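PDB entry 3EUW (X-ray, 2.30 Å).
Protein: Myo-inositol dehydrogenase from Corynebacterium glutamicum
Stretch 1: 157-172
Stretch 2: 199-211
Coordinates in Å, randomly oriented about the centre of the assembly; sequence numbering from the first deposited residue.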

# COMPACT_ATOMS: atom_id res chain seq x y z
N ALA A 157 2.46 -24.08 -6.97
CA ALA A 157 2.28 -25.50 -6.65
C ALA A 157 3.42 -26.36 -7.18
O ALA A 157 4.21 -25.91 -8.01
N PRO A 158 3.53 -27.61 -6.70
CA PRO A 158 4.60 -28.48 -7.19
C PRO A 158 4.39 -28.79 -8.68
O PRO A 158 3.26 -28.85 -9.15
N ALA A 159 5.48 -28.98 -9.41
CA ALA A 159 5.39 -29.31 -10.82
C ALA A 159 4.84 -30.75 -10.92
O ALA A 159 4.62 -31.40 -9.90
N PRO A 160 4.60 -31.24 -12.15
CA PRO A 160 4.08 -32.61 -12.28
C PRO A 160 5.13 -33.62 -11.83
O PRO A 160 6.33 -33.36 -11.91
N LYS A 161 4.68 -34.78 -11.37
CA LYS A 161 5.59 -35.82 -10.90
C LYS A 161 6.79 -36.09 -11.81
O LYS A 161 7.94 -36.03 -11.36
N ASP A 162 6.54 -36.37 -13.09
CA ASP A 162 7.64 -36.65 -14.02
C ASP A 162 8.70 -35.54 -14.05
O ASP A 162 9.88 -35.81 -14.27
N TYR A 163 8.27 -34.30 -13.84
CA TYR A 163 9.21 -33.19 -13.85
C TYR A 163 10.02 -33.23 -12.55
O TYR A 163 11.24 -33.10 -12.57
N ILE A 164 9.33 -33.41 -11.44
CA ILE A 164 10.00 -33.49 -10.14
C ILE A 164 11.06 -34.58 -10.17
O ILE A 164 12.18 -34.38 -9.72
N ALA A 165 10.69 -35.74 -10.71
CA ALA A 165 11.59 -36.89 -10.79
C ALA A 165 12.98 -36.55 -11.34
O ALA A 165 13.99 -37.00 -10.80
N GLY A 166 13.03 -35.78 -12.42
CA GLY A 166 14.32 -35.44 -12.99
C GLY A 166 14.79 -34.00 -12.78
O GLY A 166 15.70 -33.56 -13.47
N SER A 167 14.18 -33.29 -11.84
CA SER A 167 14.53 -31.89 -11.57
C SER A 167 15.86 -31.70 -10.84
O SER A 167 16.44 -30.62 -10.88
N GLY A 168 16.33 -32.74 -10.17
CA GLY A 168 17.58 -32.62 -9.44
C GLY A 168 17.41 -31.99 -8.06
O GLY A 168 18.39 -31.60 -7.41
N GLY A 169 16.16 -31.88 -7.60
CA GLY A 169 15.88 -31.32 -6.29
C GLY A 169 15.58 -29.82 -6.29
O GLY A 169 15.92 -29.10 -7.23
N ILE A 170 14.94 -29.36 -5.22
CA ILE A 170 14.56 -27.97 -5.08
C ILE A 170 15.71 -26.96 -5.29
O ILE A 170 15.52 -25.94 -5.95
N PHE A 171 16.89 -27.26 -4.75
CA PHE A 171 18.05 -26.36 -4.89
C PHE A 171 18.53 -26.19 -6.33
O PHE A 171 18.77 -25.07 -6.77
N ARG A 172 18.69 -27.29 -7.06
CA ARG A 172 19.15 -27.21 -8.45
C ARG A 172 18.06 -26.72 -9.41
O ARG A 172 18.35 -26.10 -10.43
N VAL A 199 6.88 -30.24 4.79
CA VAL A 199 5.64 -29.91 5.49
C VAL A 199 4.27 -30.16 4.84
O VAL A 199 3.25 -30.06 5.52
N PHE A 200 4.22 -30.45 3.54
CA PHE A 200 2.91 -30.66 2.92
C PHE A 200 2.82 -31.67 1.80
O PHE A 200 1.80 -32.34 1.66
N SER A 201 3.88 -31.77 1.00
CA SER A 201 3.89 -32.66 -0.16
C SER A 201 4.36 -34.11 0.02
O SER A 201 5.52 -34.36 0.33
N GLN A 202 3.46 -35.06 -0.18
CA GLN A 202 3.81 -36.49 -0.08
C GLN A 202 4.66 -36.84 -1.30
O GLN A 202 5.60 -37.63 -1.24
N GLU A 203 4.31 -36.22 -2.42
CA GLU A 203 4.99 -36.41 -3.69
C GLU A 203 6.46 -35.97 -3.64
O GLU A 203 7.35 -36.72 -4.07
N ILE A 204 6.72 -34.77 -3.14
CA ILE A 204 8.09 -34.27 -3.04
C ILE A 204 8.89 -35.13 -2.05
O ILE A 204 10.06 -35.42 -2.28
N ALA A 205 8.25 -35.53 -0.96
CA ALA A 205 8.89 -36.37 0.04
C ALA A 205 9.22 -37.75 -0.58
O ALA A 205 10.20 -38.39 -0.23
N GLU A 206 8.37 -38.18 -1.51
CA GLU A 206 8.57 -39.46 -2.19
C GLU A 206 9.89 -39.49 -2.97
O GLU A 206 10.52 -40.54 -3.11
N PHE A 207 10.30 -38.34 -3.48
CA PHE A 207 11.53 -38.23 -4.26
C PHE A 207 12.74 -37.79 -3.43
O PHE A 207 13.76 -37.40 -3.99
N ASN A 208 12.63 -37.84 -2.11
CA ASN A 208 13.74 -37.42 -1.26
C ASN A 208 14.19 -36.01 -1.63
O ASN A 208 15.36 -35.76 -1.94
N ASP A 209 13.23 -35.10 -1.59
CA ASP A 209 13.46 -33.70 -1.92
C ASP A 209 12.71 -32.91 -0.83
O ASP A 209 11.98 -33.49 -0.03
N TYR A 210 12.90 -31.59 -0.80
CA TYR A 210 12.23 -30.78 0.22
C TYR A 210 11.16 -29.93 -0.43
O TYR A 210 11.31 -29.49 -1.58
N ASP A 211 10.06 -29.68 0.28
CA ASP A 211 9.03 -28.83 -0.28
C ASP A 211 9.20 -27.39 0.21
O ASP A 211 8.41 -26.52 -0.16

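What ties the backbone at I170 to the other stretch? The answer is D209, whose chi1 is t and whose CA-to-CB bond points toward the first stretch. Its OD1 accepts from I170 N at 2.9 Å, nearly in line with the N-H, and also takes a weak bond from Y210 N at 2.8 Å. Its OD2 is satisfied by water 1, which donates to it at 2.7 Å and to S167 OG at 2.8 Å, so the water bridges the two stretches. S167 OG, chi1 p, in turn donates to I164 O at 2.8 Å.

Which charged groups pair near the first helix? K161 extends from a t chi1 to place NZ 3.3 Å from E206 OE1, a salt bridge whose hydrogen bond is weak. The CA-to-CB bond of E203, whose chi1 and chi2 are both t, points toward the first stretch, yet it finds no hydrogen-bond donor there: OE2 lies 3.2 Å from K161 CB, and OE1 lies 3.6 Å from I164 CD1.

How is the apolar part filled? F207, chi1 m, lays one ring face against A165, whose CA sits 4.0 Å from the ring centroid in a CH-pi contact. K161 CG meets the ring edge, 3.6 Å from F207 CZ, and I164 CG2 reaches F207 CD2 at 3.5 Å. I164 is m,t, which also brings CD1 to 4.3 Å from I204 CG1. P158 CG packs 3.9 Å from F200 CE1 at that ring's edge. Farther along, I170, t,t, packs CG2 4.3 Å from Y210 CB, and its CD1 also lies 3.5 Å from Y210 O, while F171 CE2 meets Y210 CE2 at 3.9 Å.

How does the second stretch satisfy its own amides? S201 OG caps its helix by accepting from I204 N at 2.8 Å. D211 OD2 accepts from F200 N at 2.8 Å and S201 N at 3.1 Å, while OD1 accepts from V199 N at 3.1 Å.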

# COMPACT_ATOMS: atom_id res chain seq x y z
CB ALA A 157 0.94 -26.01 -7.22
CB PRO A 158 4.45 -29.74 -6.34
CG PRO A 158 3.84 -29.22 -5.06
CD PRO A 158 2.83 -28.23 -5.57
CB ALA A 159 6.77 -29.22 -11.47
CB PRO A 160 3.76 -32.71 -13.76
CG PRO A 160 3.42 -31.30 -14.13
CD PRO A 160 4.51 -30.52 -13.43
CB LYS A 161 4.81 -37.11 -10.64
CG LYS A 161 5.66 -38.27 -10.13
CD LYS A 161 4.82 -39.45 -9.66
CE LYS A 161 4.02 -39.09 -8.41
NZ LYS A 161 3.39 -40.28 -7.77
CB ASP A 162 7.11 -36.89 -15.44
CG ASP A 162 6.08 -38.01 -15.49
OD1 ASP A 162 6.22 -39.00 -14.73
OD2 ASP A 162 5.14 -37.91 -16.31
CB TYR A 163 8.49 -31.84 -13.96
CG TYR A 163 9.45 -30.68 -14.06
CD1 TYR A 163 10.00 -30.31 -15.30
CD2 TYR A 163 9.86 -29.98 -12.93
CE1 TYR A 163 10.93 -29.28 -15.39
CE2 TYR A 163 10.79 -28.96 -13.01
CZ TYR A 163 11.32 -28.61 -14.24
OH TYR A 163 12.24 -27.59 -14.31
CB ILE A 164 8.99 -33.80 -9.02
CG1 ILE A 164 7.95 -32.68 -8.93
CG2 ILE A 164 9.72 -33.93 -7.68
CD1 ILE A 164 6.84 -32.95 -7.93
CB ALA A 165 10.96 -37.99 -11.63
CB SER A 167 13.41 -31.22 -10.77
OG SER A 167 13.30 -31.79 -9.47
CB ILE A 170 13.88 -27.75 -3.71
CG1 ILE A 170 13.22 -26.38 -3.65
CG2 ILE A 170 14.89 -27.93 -2.59
CD1 ILE A 170 12.28 -26.21 -2.44
CB PHE A 171 19.21 -26.85 -4.02
CG PHE A 171 18.91 -26.86 -2.55
CD1 PHE A 171 18.70 -25.67 -1.86
CD2 PHE A 171 18.84 -28.06 -1.85
CE1 PHE A 171 18.43 -25.67 -0.51
CE2 PHE A 171 18.57 -28.07 -0.49
CZ PHE A 171 18.37 -26.88 0.18
CB ARG A 172 19.66 -28.57 -8.93
CG ARG A 172 20.82 -29.17 -8.14
CD ARG A 172 21.40 -30.37 -8.87
NE ARG A 172 22.43 -31.08 -8.10
CZ ARG A 172 22.18 -32.09 -7.27
NH1 ARG A 172 20.94 -32.52 -7.08
NH2 ARG A 172 23.18 -32.69 -6.64
CB VAL A 199 5.63 -28.43 5.93
CG1 VAL A 199 6.83 -28.16 6.80
CG2 VAL A 199 5.64 -27.51 4.69
CB PHE A 200 2.33 -29.33 2.42
CG PHE A 200 2.94 -28.84 1.13
CD1 PHE A 200 2.43 -29.25 -0.10
CD2 PHE A 200 4.03 -27.98 1.14
CE1 PHE A 200 2.99 -28.81 -1.30
CE2 PHE A 200 4.61 -27.54 -0.05
CZ PHE A 200 4.08 -27.95 -1.28
CB SER A 201 4.71 -31.99 -1.27
OG SER A 201 4.84 -32.82 -2.40
CB GLN A 202 2.55 -37.38 -0.08
CG GLN A 202 1.57 -37.20 1.08
CD GLN A 202 0.74 -35.93 0.98
OE1 GLN A 202 0.54 -35.39 -0.11
NE2 GLN A 202 0.23 -35.47 2.10
CB GLU A 203 4.24 -35.62 -4.75
CG GLU A 203 4.80 -35.70 -6.14
CD GLU A 203 3.92 -34.98 -7.13
OE1 GLU A 203 3.56 -33.81 -6.86
OE2 GLU A 203 3.56 -35.59 -8.16
CB ILE A 204 8.11 -32.77 -2.63
CG1 ILE A 204 7.58 -31.92 -3.79
CG2 ILE A 204 9.53 -32.33 -2.22
CD1 ILE A 204 7.41 -30.46 -3.44
CB ALA A 205 7.95 -36.54 1.25
CB GLU A 206 7.37 -39.70 -3.12
CG GLU A 206 7.62 -40.70 -4.26
CD GLU A 206 6.40 -40.89 -5.17
OE1 GLU A 206 5.77 -39.88 -5.56
OE2 GLU A 206 6.09 -42.05 -5.51
CB PHE A 207 11.33 -37.25 -5.41
CG PHE A 207 10.48 -37.78 -6.51
CD1 PHE A 207 10.93 -38.83 -7.31
CD2 PHE A 207 9.23 -37.24 -6.76
CE1 PHE A 207 10.13 -39.34 -8.33
CE2 PHE A 207 8.42 -37.73 -7.78
CZ PHE A 207 8.87 -38.78 -8.57
CB ASN A 208 14.91 -38.39 -1.38
CG ASN A 208 14.58 -39.75 -0.83
OD1 ASN A 208 14.32 -40.70 -1.57
ND2 ASN A 208 14.56 -39.86 0.49
CB ASP A 209 12.90 -33.43 -3.32
CG ASP A 209 13.26 -32.06 -3.86
OD1 ASP A 209 14.11 -31.37 -3.26
OD2 ASP A 209 12.68 -31.68 -4.89
CB TYR A 210 13.23 -29.84 0.92
CG TYR A 210 14.44 -30.52 1.53
CD1 TYR A 210 14.34 -31.25 2.71
CD2 TYR A 210 15.69 -30.41 0.93
CE1 TYR A 210 15.46 -31.86 3.28
CE2 TYR A 210 16.82 -31.00 1.49
CZ TYR A 210 16.70 -31.73 2.66
OH TYR A 210 17.82 -32.29 3.22
CB ASP A 211 7.62 -29.37 0.02
CG ASP A 211 7.32 -29.47 1.50
OD1 ASP A 211 7.95 -28.74 2.30
OD2 ASP A 211 6.43 -30.27 1.86
O HOH W 1 12.56 -30.30 -7.23